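Local structure of thermostable monoacylglycerol lipase (Bacillus, 4LHE) at residues Ala179-Ile184 with Gln209-Thr214; Phe14-Gly19 with Ala42-Gly47; Arg67-Asp72 with Leu167-Arg172; Asp148-Asp153 with Leu221-His226; Gly115-Asn120 with Glu239-Phe244. The protein hydrolyses monoacylglycerols, probably releasing glycerol and a free fatty acid, as an esterase of the alpha/beta hydrolase fold. All blocks are in the same frame, centred on the assembly; numbering follows the deposited sequence.

Interactions 2 and 5 both reach the large mixed sheet, and their centres lie about 15 Å apart. They touch where Y43 and A46 pack on S241 and L242. Interaction 5 also meets interaction 1, through I116 CD1 and I184 CG2 at 3.9 Å. At its other end the strand of interaction 5 leads to N120, whose ND2 lies 2.8 Å from O of H226 in interaction 4, a probable hydrogen bond. H226 binds a sulfate and is probably the histidine of a Ser-His-Asp triad with S97 and D196. Interaction 3 stands apart: its nearest atoms are about 9 Å from interaction 4 and about 8 Å from interaction 1.

Interaction 1 of 5, residues Ala179-Ile184 with Gln209-Thr214; sequences AKLDRI and QGISST
I184 and S212 make the central polar link. The backbone N of S212 donates to O of I184 at 3.0 Å. The hydroxyl of S212 donates to O of D182 at 2.9 Å, in the carbonyl plane and on a lone pair. Beside these bonds, CG2 of I211 touches both CB and CD1 of I184, each at 3.8 Å. CD2 of L181 approaches the same methyl more loosely. Chi1 of 60° puts CG1 of I211 between its backbone N and carbonyl carbon, while CG2, anti to the latter, meets I184. CA of I211 makes a CH...O contact of 3.5 Å with O of L181. CB of L181 rests on O of G210, where a CB on the glycine would clash with CD1 of L181. Further out, OG of S213 is held by O of C186, and L181 and I184 pack on helix 98-109. The 3-10 segment 181-183 and the end of helix 202-210 thus meet in two connections of the alpha/beta hydrolase fold, on either side of strand 188-193 in sequence.

Interaction 2 of 5, residues Phe14-Gly19 with Ala42-Gly47; sequences FYAENG and AYAKAG
N18 lays its side chain over the C-terminal end of helix 37-45. CB of N18 lies 3.2 Å from O of G47. ND2 of N18 reaches toward A44, 3.9 Å from CB of A44. ND2 also comes 3.2 Å from O of A44, but at a poor angle for a hydrogen bond. Its bond goes instead to O of Y48, just beyond the helix end. O of A44 accepts from N of G47 at 3.0 Å. G47 has positive phi (113°) and closes the helix with a Schellman motif.

Back in strand 14-16, two apolar groups meet CB of A44. CB of A16 lies 4.2 Å away. CZ of F14 is at 4.3 Å, with the methyl at the edge of the ring and near its plane. CG of F14 is anti to the backbone N (chi1 170°), which extends it toward the helix. Strand 14-16 pairs with strand 49-52 and forms one edge of the sheet, so the contact joins this edge strand to the helix beside it. The chemistry is mixed: a methyl and a ring edge pack on the CB of A44, while the asparagine amide is anchored by the chain leaving the helix.

Interaction 3 of 5, residues Arg67-Asp72 with Leu167-Arg172; sequences RTTFHD and LLQLAR
Q169 reaches from helix 164-179 to F70 at the start of helix 70-87. Its OE1 accepts from N of F70 at 2.8 Å. The N-H...O angle is 164°, and the donor lies above the carbonyl plane. The side chain bends at chi2 (-74°), and its CD lies 3.5 Å from CA of T69. OE1 also comes 3.1 Å from CD2 of F70, near the ring plane. An alanine in place of Q169 would probably leave N of F70 without this acceptor and open a gap beside T69. One turn on, R172 sets its guanidinium face against the edge of F70. CE2 of F70 stands 3.9 Å above the centre of that group, and the two planes are 88° apart. The helix start is also fixed by a capping box: N of T69 donates to OD2 of D72, and OG1 of T69 accepts from N of D72. L173 and Q176 extend the cover of F70. The glutamine thus adds an acceptor at the helix start, while the arginine contact is edge packing.

Interaction 4 of 5, residues Asp148-Asp153 with Leu221-His226; sequences DLKNPD and LRNSYH. With SO4 (sulfate ion), chain D.
The Y225 ring carries K150 on one face, with CB of K150 3.9 Å from the ring centroid and 9° off the normal, a CH-pi contact. N of L149 lies at the ring's edge, in plane. OD1 of D148 comes obliquely to CD2 of Y225, at 3.1 Å, and is bonded to H197, whose ring meets Y225 edge-to-face. A serine in place of Y225 would probably leave the K150 methylenes without their aromatic face and open a gap beside D148. At the edge of the H226 ring, NE2 donates to O3 of the sulfate at 2.8 Å. N of H226 donates to OD2 of D148 at 3.3 Å, from above the carboxylate plane. CG of H226, anti to the backbone N (chi1 -174°), leads away from D148. ND1 of H226 is bonded to D196. The sulfate, probably from the crystallisation liquor, also takes bonds from S97 and the backbone N of F29 and T30. This is consistent with the Ser-His-Asp catalytic site and oxyanion hole of an alpha/beta hydrolase.

Interaction 5 of 5, residues Gly115-Asn120 with Glu239-Phe244; sequences GIVPIN and ERSLEF
The first torsions of F244 and V117 bring the two side chains together. CG of F244 is anti to the backbone N (chi1 178°). CG1 of V117 is anti to the backbone N (chi1 -172°), which leaves CG2 beside that N and facing F244. The two side chains run alongside each other, pointing opposite ways. This is helix-on-sheet packing in the alpha/beta hydrolase fold. Strand 115-119 lies inside the mixed sheet, between strands 90-96 and 188-193. The axes of strand 115-119 and helix segment 239-244 come within 10.1 Å and run nearly antiparallel, at 165°.

The contact is buried and mostly apolar. CG2 of V117 touches CD1 of F244 at 3.6 Å. Toward the start of the strand, the F244 ring passes by G115, whose CA lies at the ring edge, 4.2 Å from CE1. A CB on G115 would sit tight against that same CE1. O of I116 is 3.9 Å from CZ of F244. L189 and P187 also pack on F244. One turn before it, S241 faces the other branch of V117. Its hydroxyl is bonded to O of I237 within its own helix. OG of S241 packs on V117, 3.8 Å from CG1.

Interaction 1 of 5, residues Ala179-Ile184 with Gln209-Thr214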
# COMPACT_ATOMS: atom_id res chain seq x y z
N ALA A 179 5.61 14.77 5.53
CA ALA A 179 6.25 16.07 5.37
C ALA A 179 6.05 16.64 3.97
O ALA A 179 5.92 17.86 3.79
CB ALA A 179 7.74 15.96 5.69
N LYS A 180 6.02 15.76 2.98
CA LYS A 180 6.02 16.19 1.60
C LYS A 180 4.68 16.04 0.88
O LYS A 180 4.66 16.01 -0.34
CB LYS A 180 7.09 15.43 0.81
CG LYS A 180 8.51 15.67 1.28
CD LYS A 180 9.00 17.05 0.86
CE LYS A 180 9.20 17.98 2.06
NZ LYS A 180 10.58 17.91 2.61
N LEU A 181 3.56 15.98 1.62
CA LEU A 181 2.23 15.83 1.01
C LEU A 181 1.92 16.92 -0.02
O LEU A 181 1.35 16.65 -1.09
CB LEU A 181 1.14 15.79 2.08
CG LEU A 181 1.10 14.47 2.87
CD1 LEU A 181 0.06 14.47 3.98
CD2 LEU A 181 0.85 13.29 1.91
N ASP A 182 2.32 18.14 0.30
CA ASP A 182 2.12 19.31 -0.56
C ASP A 182 2.69 19.13 -1.98
O ASP A 182 2.27 19.83 -2.91
CB ASP A 182 2.77 20.52 0.11
CG ASP A 182 4.21 20.25 0.51
OD1 ASP A 182 4.44 19.75 1.64
OD2 ASP A 182 5.10 20.53 -0.31
N ARG A 183 3.63 18.21 -2.15
CA ARG A 183 4.19 17.90 -3.47
C ARG A 183 3.18 17.19 -4.39
O ARG A 183 3.37 17.14 -5.61
CB ARG A 183 5.44 17.01 -3.34
CG ARG A 183 6.49 17.49 -2.32
CD ARG A 183 7.48 18.50 -2.91
NE ARG A 183 8.66 18.72 -2.06
CZ ARG A 183 8.81 19.73 -1.20
NH1 ARG A 183 7.84 20.64 -1.07
NH2 ARG A 183 9.92 19.85 -0.47
N ILE A 184 2.13 16.61 -3.80
CA ILE A 184 1.15 15.84 -4.55
C ILE A 184 0.07 16.73 -5.16
O ILE A 184 -0.66 17.40 -4.44
CB ILE A 184 0.47 14.77 -3.67
CG1 ILE A 184 1.50 13.79 -3.10
CG2 ILE A 184 -0.54 13.99 -4.47
CD1 ILE A 184 0.91 12.75 -2.13
N GLN A 209 -5.97 16.97 3.77
CA GLN A 209 -5.61 18.36 3.98
C GLN A 209 -4.21 18.67 3.46
O GLN A 209 -3.96 19.75 2.92
CB GLN A 209 -5.75 18.76 5.46
CG GLN A 209 -7.17 18.60 6.05
CD GLN A 209 -8.26 19.38 5.30
OE1 GLN A 209 -7.97 20.26 4.48
NE2 GLN A 209 -9.52 19.07 5.59
N GLY A 210 -3.30 17.70 3.58
CA GLY A 210 -1.90 17.94 3.25
C GLY A 210 -1.53 17.98 1.78
O GLY A 210 -0.51 18.59 1.41
N ILE A 211 -2.32 17.32 0.93
CA ILE A 211 -2.03 17.34 -0.51
C ILE A 211 -2.55 18.61 -1.15
O ILE A 211 -3.53 19.21 -0.68
CB ILE A 211 -2.64 16.12 -1.25
CG1 ILE A 211 -4.17 16.12 -1.10
CG2 ILE A 211 -1.99 14.82 -0.75
CD1 ILE A 211 -4.87 14.89 -1.65
N SER A 212 -1.90 19.01 -2.24
CA SER A 212 -2.29 20.23 -2.95
C SER A 212 -3.21 19.91 -4.13
O SER A 212 -3.60 20.80 -4.89
CB SER A 212 -1.05 20.99 -3.39
OG SER A 212 -0.22 21.27 -2.28
N SER A 213 -3.53 18.62 -4.28
CA SER A 213 -4.54 18.12 -5.22
C SER A 213 -5.85 18.92 -5.20
O SER A 213 -6.44 19.12 -4.13
CB SER A 213 -4.85 16.66 -4.88
OG SER A 213 -3.66 15.89 -4.87
N THR A 214 -6.31 19.34 -6.37
CA THR A 214 -7.55 20.12 -6.47
C THR A 214 -8.77 19.21 -6.59
O THR A 214 -9.89 19.58 -6.22
CB THR A 214 -7.51 21.12 -7.66
OG1 THR A 214 -7.38 20.42 -8.90
CG2 THR A 214 -6.34 22.08 -7.53

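Interaction 2 of 5, residues Phe14-Gly19 with Ala42-Gly47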
# COMPACT_ATOMS: atom_id res chain seq x y z
N PHE A 14 2.62 -9.95 -9.79
CA PHE A 14 1.68 -10.15 -10.89
C PHE A 14 1.85 -9.02 -11.89
O PHE A 14 1.73 -7.84 -11.54
CB PHE A 14 0.24 -10.22 -10.35
CG PHE A 14 -0.82 -10.19 -11.42
CD1 PHE A 14 -0.99 -11.26 -12.30
CD2 PHE A 14 -1.67 -9.10 -11.55
CE1 PHE A 14 -1.97 -11.22 -13.28
CE2 PHE A 14 -2.64 -9.07 -12.53
CZ PHE A 14 -2.79 -10.12 -13.40
N TYR A 15 2.15 -9.39 -13.14
CA TYR A 15 2.25 -8.43 -14.23
C TYR A 15 1.29 -8.80 -15.36
O TYR A 15 1.12 -9.98 -15.67
CB TYR A 15 3.69 -8.38 -14.79
CG TYR A 15 4.74 -8.10 -13.74
CD1 TYR A 15 5.20 -6.80 -13.53
CD2 TYR A 15 5.27 -9.12 -12.95
CE1 TYR A 15 6.17 -6.52 -12.58
CE2 TYR A 15 6.24 -8.85 -11.99
CZ TYR A 15 6.67 -7.55 -11.81
OH TYR A 15 7.63 -7.27 -10.87
N ALA A 16 0.66 -7.79 -15.97
CA ALA A 16 -0.20 -8.03 -17.13
C ALA A 16 -0.21 -6.82 -18.04
O ALA A 16 -0.50 -5.70 -17.59
CB ALA A 16 -1.61 -8.40 -16.72
N GLU A 17 0.09 -7.06 -19.31
CA GLU A 17 0.15 -6.01 -20.32
C GLU A 17 -0.99 -5.89 -21.31
O GLU A 17 -1.05 -6.62 -22.29
CB GLU A 17 1.34 -6.22 -21.25
CG GLU A 17 2.66 -6.34 -20.53
CD GLU A 17 3.82 -5.89 -21.41
OE1 GLU A 17 3.56 -5.20 -22.42
OE2 GLU A 17 4.98 -6.23 -21.08
N ASN A 18 -1.88 -4.95 -21.03
CA ASN A 18 -3.05 -4.73 -21.86
C ASN A 18 -3.25 -3.47 -22.68
O ASN A 18 -2.98 -3.48 -23.88
CB ASN A 18 -4.23 -4.86 -20.90
CG ASN A 18 -4.40 -6.27 -20.37
OD1 ASN A 18 -4.47 -7.24 -21.14
ND2 ASN A 18 -4.46 -6.41 -19.04
N GLY A 19 -3.70 -2.39 -22.06
CA GLY A 19 -3.92 -1.15 -22.78
C GLY A 19 -2.92 -0.18 -22.21
O GLY A 19 -2.18 -0.50 -21.28
N ALA A 42 -8.96 -7.84 -11.30
CA ALA A 42 -10.09 -7.04 -11.79
C ALA A 42 -9.72 -5.86 -12.71
O ALA A 42 -10.44 -5.59 -13.68
CB ALA A 42 -10.95 -6.56 -10.64
N TYR A 43 -8.61 -5.16 -12.43
CA TYR A 43 -8.21 -4.04 -13.29
C TYR A 43 -7.64 -4.53 -14.63
O TYR A 43 -7.85 -3.90 -15.68
CB TYR A 43 -7.23 -3.09 -12.58
CG TYR A 43 -7.71 -2.54 -11.24
CD1 TYR A 43 -9.07 -2.45 -10.94
CD2 TYR A 43 -6.80 -2.14 -10.27
CE1 TYR A 43 -9.50 -1.96 -9.70
CE2 TYR A 43 -7.22 -1.66 -9.05
CZ TYR A 43 -8.57 -1.58 -8.76
OH TYR A 43 -8.97 -1.10 -7.52
N ALA A 44 -6.92 -5.64 -14.58
CA ALA A 44 -6.39 -6.27 -15.78
C ALA A 44 -7.54 -6.73 -16.69
O ALA A 44 -7.50 -6.53 -17.91
CB ALA A 44 -5.51 -7.45 -15.40
N LYS A 45 -8.57 -7.32 -16.10
CA LYS A 45 -9.75 -7.73 -16.87
C LYS A 45 -10.50 -6.53 -17.47
O LYS A 45 -11.11 -6.63 -18.54
CB LYS A 45 -10.68 -8.62 -16.02
CG LYS A 45 -12.02 -8.95 -16.70
CD LYS A 45 -11.83 -9.75 -18.01
CE LYS A 45 -12.71 -9.24 -19.16
NZ LYS A 45 -14.17 -9.41 -18.90
N ALA A 46 -10.44 -5.38 -16.81
CA ALA A 46 -11.09 -4.20 -17.37
C ALA A 46 -10.26 -3.55 -18.48
O ALA A 46 -10.68 -2.55 -19.05
CB ALA A 46 -11.37 -3.20 -16.29
N GLY A 47 -9.06 -4.06 -18.75
CA GLY A 47 -8.27 -3.55 -19.86
C GLY A 47 -6.99 -2.83 -19.50
O GLY A 47 -6.24 -2.40 -20.38

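Interaction 3 of 5, residues Arg67-Asp72 with Leu167-Arg172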
# COMPACT_ATOMS: atom_id res chain seq x y z
N ARG A 67 16.59 -7.10 7.34
CA ARG A 67 17.79 -6.44 6.80
C ARG A 67 17.49 -5.35 5.76
O ARG A 67 18.37 -4.57 5.40
CB ARG A 67 18.81 -7.46 6.27
CG ARG A 67 18.44 -8.17 4.98
CD ARG A 67 19.67 -8.79 4.28
NE ARG A 67 20.07 -10.09 4.82
CZ ARG A 67 21.22 -10.70 4.54
NH1 ARG A 67 22.12 -10.13 3.74
NH2 ARG A 67 21.49 -11.89 5.07
N THR A 68 16.24 -5.29 5.28
CA THR A 68 15.85 -4.25 4.33
C THR A 68 15.62 -2.92 5.01
O THR A 68 15.31 -2.86 6.20
CB THR A 68 14.56 -4.60 3.57
OG1 THR A 68 13.45 -4.63 4.49
CG2 THR A 68 14.69 -5.94 2.88
N THR A 69 15.78 -1.84 4.24
CA THR A 69 15.46 -0.50 4.70
C THR A 69 14.24 -0.03 3.92
O THR A 69 13.89 -0.65 2.91
CB THR A 69 16.61 0.47 4.41
OG1 THR A 69 16.66 0.74 3.00
CG2 THR A 69 17.94 -0.13 4.87
N PHE A 70 13.62 1.07 4.34
CA PHE A 70 12.54 1.66 3.55
C PHE A 70 13.03 2.09 2.17
O PHE A 70 12.25 2.13 1.20
CB PHE A 70 11.81 2.80 4.29
CG PHE A 70 12.52 4.13 4.24
CD1 PHE A 70 12.25 5.04 3.23
CD2 PHE A 70 13.41 4.49 5.23
CE1 PHE A 70 12.87 6.28 3.19
CE2 PHE A 70 14.05 5.72 5.20
CZ PHE A 70 13.78 6.62 4.19
N HIS A 71 14.32 2.38 2.06
CA HIS A 71 14.90 2.67 0.75
C HIS A 71 14.78 1.48 -0.21
O HIS A 71 14.59 1.66 -1.42
CB HIS A 71 16.37 3.12 0.88
CG HIS A 71 16.53 4.41 1.64
ND1 HIS A 71 15.89 5.58 1.27
CD2 HIS A 71 17.26 4.71 2.73
CE1 HIS A 71 16.21 6.54 2.12
NE2 HIS A 71 17.04 6.04 3.02
N ASP A 72 14.86 0.26 0.33
CA ASP A 72 14.66 -0.94 -0.48
C ASP A 72 13.21 -1.04 -1.00
O ASP A 72 12.97 -1.42 -2.15
CB ASP A 72 15.02 -2.21 0.31
CG ASP A 72 16.52 -2.32 0.61
OD1 ASP A 72 17.34 -1.94 -0.25
OD2 ASP A 72 16.87 -2.81 1.70
N LEU A 167 10.21 -1.61 11.92
CA LEU A 167 9.30 -0.59 12.42
C LEU A 167 9.95 0.78 12.40
O LEU A 167 9.31 1.77 12.06
CB LEU A 167 8.80 -0.93 13.81
CG LEU A 167 7.83 -2.10 13.83
CD1 LEU A 167 7.53 -2.51 15.25
CD2 LEU A 167 6.55 -1.71 13.11
N LEU A 168 11.24 0.84 12.76
CA LEU A 168 11.98 2.09 12.73
C LEU A 168 11.98 2.63 11.31
O LEU A 168 11.77 3.84 11.09
CB LEU A 168 13.43 1.88 13.20
CG LEU A 168 13.83 2.06 14.67
CD1 LEU A 168 12.76 2.80 15.47
CD2 LEU A 168 14.18 0.74 15.32
N GLN A 169 12.22 1.74 10.35
CA GLN A 169 12.28 2.12 8.94
C GLN A 169 10.94 2.67 8.47
O GLN A 169 10.89 3.68 7.76
CB GLN A 169 12.68 0.91 8.08
CG GLN A 169 14.12 0.45 8.27
CD GLN A 169 15.13 1.38 7.62
OE1 GLN A 169 14.81 2.06 6.65
NE2 GLN A 169 16.35 1.41 8.16
N LEU A 170 9.88 2.00 8.90
CA LEU A 170 8.50 2.39 8.59
C LEU A 170 8.13 3.77 9.13
O LEU A 170 7.41 4.54 8.47
CB LEU A 170 7.54 1.35 9.15
CG LEU A 170 6.06 1.68 8.99
CD1 LEU A 170 5.72 1.91 7.51
CD2 LEU A 170 5.19 0.61 9.60
N ALA A 171 8.59 4.08 10.34
CA ALA A 171 8.33 5.38 10.95
C ALA A 171 9.05 6.48 10.17
O ALA A 171 8.53 7.58 10.00
CB ALA A 171 8.78 5.38 12.41
N ARG A 172 10.26 6.17 9.70
CA ARG A 172 11.02 7.11 8.88
C ARG A 172 10.38 7.38 7.53
O ARG A 172 10.37 8.52 7.05
CB ARG A 172 12.45 6.62 8.68
CG ARG A 172 13.31 6.71 9.93
CD ARG A 172 14.77 6.90 9.57
NE ARG A 172 15.38 5.68 9.09
CZ ARG A 172 16.42 5.63 8.27
NH1 ARG A 172 16.96 6.75 7.81
NH2 ARG A 172 16.92 4.46 7.90

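Interaction 4 of 5, residues Asp148-Asp153 with Leu221-His226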
# COMPACT_ATOMS: atom_id res chain seq x y z
N ASP A 148 -6.20 -7.77 11.03
CA ASP A 148 -7.41 -6.99 11.25
C ASP A 148 -8.28 -7.05 10.01
O ASP A 148 -8.29 -6.11 9.20
CB ASP A 148 -7.10 -5.54 11.59
CG ASP A 148 -8.32 -4.79 12.10
OD1 ASP A 148 -9.23 -5.44 12.65
OD2 ASP A 148 -8.37 -3.54 11.96
N LEU A 149 -9.02 -8.15 9.89
CA LEU A 149 -9.86 -8.45 8.73
C LEU A 149 -11.18 -8.99 9.24
O LEU A 149 -11.20 -9.87 10.10
CB LEU A 149 -9.19 -9.54 7.89
CG LEU A 149 -8.98 -9.37 6.39
CD1 LEU A 149 -8.25 -10.60 5.83
CD2 LEU A 149 -10.28 -9.16 5.67
N LYS A 150 -12.29 -8.47 8.73
CA LYS A 150 -13.58 -8.89 9.25
C LYS A 150 -14.01 -10.25 8.69
O LYS A 150 -14.26 -11.20 9.45
CB LYS A 150 -14.64 -7.83 8.97
CG LYS A 150 -15.88 -7.97 9.81
CD LYS A 150 -17.08 -7.39 9.10
CE LYS A 150 -17.61 -6.15 9.79
NZ LYS A 150 -19.09 -6.04 9.58
N ASN A 151 -14.11 -10.33 7.37
CA ASN A 151 -14.41 -11.57 6.65
C ASN A 151 -13.46 -12.70 7.05
O ASN A 151 -12.26 -12.60 6.83
CB ASN A 151 -14.31 -11.29 5.15
CG ASN A 151 -14.80 -12.44 4.28
OD1 ASN A 151 -15.29 -13.46 4.78
ND2 ASN A 151 -14.65 -12.28 2.97
N PRO A 152 -14.00 -13.77 7.65
CA PRO A 152 -13.19 -14.86 8.20
C PRO A 152 -12.82 -15.91 7.17
O PRO A 152 -12.03 -16.80 7.48
CB PRO A 152 -14.13 -15.49 9.24
CG PRO A 152 -15.46 -15.35 8.61
CD PRO A 152 -15.44 -14.02 7.85
N ASP A 153 -13.37 -15.82 5.96
CA ASP A 153 -13.09 -16.82 4.93
C ASP A 153 -11.92 -16.45 4.01
O ASP A 153 -11.66 -17.13 3.02
CB ASP A 153 -14.33 -17.09 4.06
CG ASP A 153 -15.52 -17.55 4.88
OD1 ASP A 153 -15.31 -18.18 5.94
OD2 ASP A 153 -16.66 -17.28 4.45
N LEU A 221 -15.46 3.22 4.10
CA LEU A 221 -15.74 1.81 3.94
C LEU A 221 -16.37 1.31 5.24
O LEU A 221 -15.70 1.27 6.28
CB LEU A 221 -14.46 1.04 3.63
CG LEU A 221 -13.73 1.46 2.35
CD1 LEU A 221 -12.40 0.70 2.16
CD2 LEU A 221 -14.64 1.27 1.13
N ARG A 222 -17.64 0.92 5.16
CA ARG A 222 -18.43 0.67 6.37
C ARG A 222 -18.44 -0.77 6.88
O ARG A 222 -18.78 -1.00 8.05
CB ARG A 222 -19.86 1.17 6.17
CG ARG A 222 -20.15 2.46 6.92
CD ARG A 222 -20.52 3.65 6.02
NE ARG A 222 -20.25 4.89 6.75
CZ ARG A 222 -20.68 6.10 6.40
NH1 ARG A 222 -21.43 6.27 5.32
NH2 ARG A 222 -20.35 7.15 7.15
N ASN A 223 -18.07 -1.72 6.03
CA ASN A 223 -18.12 -3.13 6.41
C ASN A 223 -16.74 -3.81 6.38
O ASN A 223 -16.64 -5.00 6.11
CB ASN A 223 -19.10 -3.89 5.50
CG ASN A 223 -19.64 -5.17 6.14
OD1 ASN A 223 -19.52 -5.39 7.35
ND2 ASN A 223 -20.24 -6.03 5.31
N SER A 224 -15.68 -3.05 6.64
CA SER A 224 -14.33 -3.59 6.54
C SER A 224 -13.46 -3.13 7.67
O SER A 224 -13.58 -2.00 8.14
CB SER A 224 -13.68 -3.16 5.23
OG SER A 224 -14.34 -3.72 4.12
N TYR A 225 -12.53 -3.98 8.08
CA TYR A 225 -11.48 -3.54 8.98
C TYR A 225 -10.24 -3.23 8.13
O TYR A 225 -10.31 -3.17 6.90
CB TYR A 225 -11.06 -4.65 9.95
CG TYR A 225 -12.15 -5.12 10.89
CD1 TYR A 225 -13.28 -4.35 11.13
CD2 TYR A 225 -12.03 -6.35 11.53
CE1 TYR A 225 -14.27 -4.80 12.00
CE2 TYR A 225 -13.01 -6.80 12.39
CZ TYR A 225 -14.12 -6.03 12.62
OH TYR A 225 -15.09 -6.49 13.49
N HIS A 226 -9.11 -3.04 8.80
CA HIS A 226 -7.89 -2.58 8.14
C HIS A 226 -7.56 -3.14 6.76
O HIS A 226 -7.28 -2.37 5.83
CB HIS A 226 -6.69 -2.81 9.04
CG HIS A 226 -5.42 -2.23 8.49
ND1 HIS A 226 -5.31 -0.92 8.11
CD2 HIS A 226 -4.20 -2.79 8.28
CE1 HIS A 226 -4.08 -0.68 7.69
NE2 HIS A 226 -3.39 -1.80 7.78
S SO4 D . -0.03 -3.18 6.69
O1 SO4 D . 0.91 -4.24 7.05
O2 SO4 D . -0.99 -3.70 5.69
O3 SO4 D . -0.76 -2.76 7.88
O4 SO4 D . 0.76 -2.06 6.18

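Interaction 5 of 5, residues Gly115-Asn120 with Glu239-Phe244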
# COMPACT_ATOMS: atom_id res chain seq x y z
N GLY A 115 -3.03 9.97 -11.14
CA GLY A 115 -3.94 9.84 -10.01
C GLY A 115 -3.53 8.79 -9.00
O GLY A 115 -2.78 7.86 -9.33
N ILE A 116 -4.01 8.93 -7.76
CA ILE A 116 -3.68 7.96 -6.72
C ILE A 116 -4.88 7.47 -5.94
O ILE A 116 -5.84 8.22 -5.72
CB ILE A 116 -2.62 8.49 -5.72
CG1 ILE A 116 -3.06 9.82 -5.10
CG2 ILE A 116 -1.25 8.60 -6.41
CD1 ILE A 116 -2.04 10.38 -4.13
N VAL A 117 -4.83 6.21 -5.52
CA VAL A 117 -5.89 5.62 -4.71
C VAL A 117 -5.32 4.93 -3.45
O VAL A 117 -5.17 3.70 -3.39
CB VAL A 117 -6.78 4.64 -5.54
CG1 VAL A 117 -7.99 4.20 -4.72
CG2 VAL A 117 -7.29 5.33 -6.80
N PRO A 118 -4.96 5.74 -2.44
CA PRO A 118 -4.46 5.15 -1.19
C PRO A 118 -5.61 4.54 -0.38
O PRO A 118 -6.69 5.11 -0.34
CB PRO A 118 -3.87 6.35 -0.45
CG PRO A 118 -4.59 7.56 -1.02
CD PRO A 118 -4.89 7.22 -2.45
N ILE A 119 -5.39 3.38 0.23
CA ILE A 119 -6.44 2.71 1.00
C ILE A 119 -5.91 2.49 2.40
O ILE A 119 -4.92 1.77 2.57
CB ILE A 119 -6.76 1.33 0.40
CG1 ILE A 119 -7.10 1.44 -1.09
CG2 ILE A 119 -7.85 0.63 1.19
CD1 ILE A 119 -7.35 0.09 -1.77
N ASN A 120 -6.56 3.07 3.41
CA ASN A 120 -6.06 3.00 4.79
C ASN A 120 -4.56 3.33 4.92
O ASN A 120 -3.84 2.72 5.72
CB ASN A 120 -6.36 1.63 5.41
CG ASN A 120 -7.83 1.45 5.74
OD1 ASN A 120 -8.55 2.43 5.98
ND2 ASN A 120 -8.29 0.21 5.75
N GLU A 239 -14.90 -1.28 -7.84
CA GLU A 239 -15.85 -0.57 -8.70
C GLU A 239 -15.65 0.95 -8.64
O GLU A 239 -15.70 1.64 -9.67
CB GLU A 239 -17.29 -0.99 -8.32
CG GLU A 239 -18.43 -0.19 -8.93
CD GLU A 239 -19.81 -0.71 -8.50
OE1 GLU A 239 -19.90 -1.53 -7.55
OE2 GLU A 239 -20.82 -0.29 -9.13
N ARG A 240 -15.38 1.49 -7.45
CA ARG A 240 -15.12 2.92 -7.32
C ARG A 240 -13.77 3.32 -7.92
O ARG A 240 -13.63 4.43 -8.44
CB ARG A 240 -15.20 3.36 -5.85
CG ARG A 240 -16.62 3.42 -5.31
CD ARG A 240 -17.35 4.70 -5.75
NE ARG A 240 -18.04 5.31 -4.61
CZ ARG A 240 -17.75 6.51 -4.14
NH1 ARG A 240 -16.79 7.24 -4.71
NH2 ARG A 240 -18.40 6.99 -3.09
N SER A 241 -12.78 2.44 -7.84
CA SER A 241 -11.48 2.73 -8.42
C SER A 241 -11.55 2.75 -9.96
O SER A 241 -10.96 3.62 -10.61
CB SER A 241 -10.43 1.72 -7.93
OG SER A 241 -10.30 1.76 -6.52
N LEU A 242 -12.24 1.77 -10.52
CA LEU A 242 -12.44 1.67 -11.97
C LEU A 242 -13.11 2.92 -12.52
O LEU A 242 -12.74 3.43 -13.58
CB LEU A 242 -13.28 0.43 -12.30
CG LEU A 242 -12.42 -0.84 -12.25
CD1 LEU A 242 -13.19 -2.11 -12.50
CD2 LEU A 242 -11.31 -0.72 -13.27
N GLU A 243 -14.12 3.40 -11.79
CA GLU A 243 -14.81 4.65 -12.11
C GLU A 243 -13.82 5.82 -12.02
O GLU A 243 -13.77 6.67 -12.92
CB GLU A 243 -16.00 4.81 -11.15
CG GLU A 243 -16.71 6.15 -11.19
CD GLU A 243 -17.64 6.38 -10.00
OE1 GLU A 243 -17.91 7.57 -9.71
OE2 GLU A 243 -18.10 5.40 -9.36
N PHE A 244 -13.01 5.84 -10.96
CA PHE A 244 -11.96 6.85 -10.80
C PHE A 244 -10.97 6.81 -11.98
O PHE A 244 -10.67 7.86 -12.57
CB PHE A 244 -11.23 6.67 -9.46
CG PHE A 244 -10.08 7.65 -9.22
CD1 PHE A 244 -8.76 7.25 -9.41
CD2 PHE A 244 -10.32 8.95 -8.78
CE1 PHE A 244 -7.71 8.13 -9.18
CE2 PHE A 244 -9.27 9.83 -8.55
CZ PHE A 244 -7.96 9.41 -8.75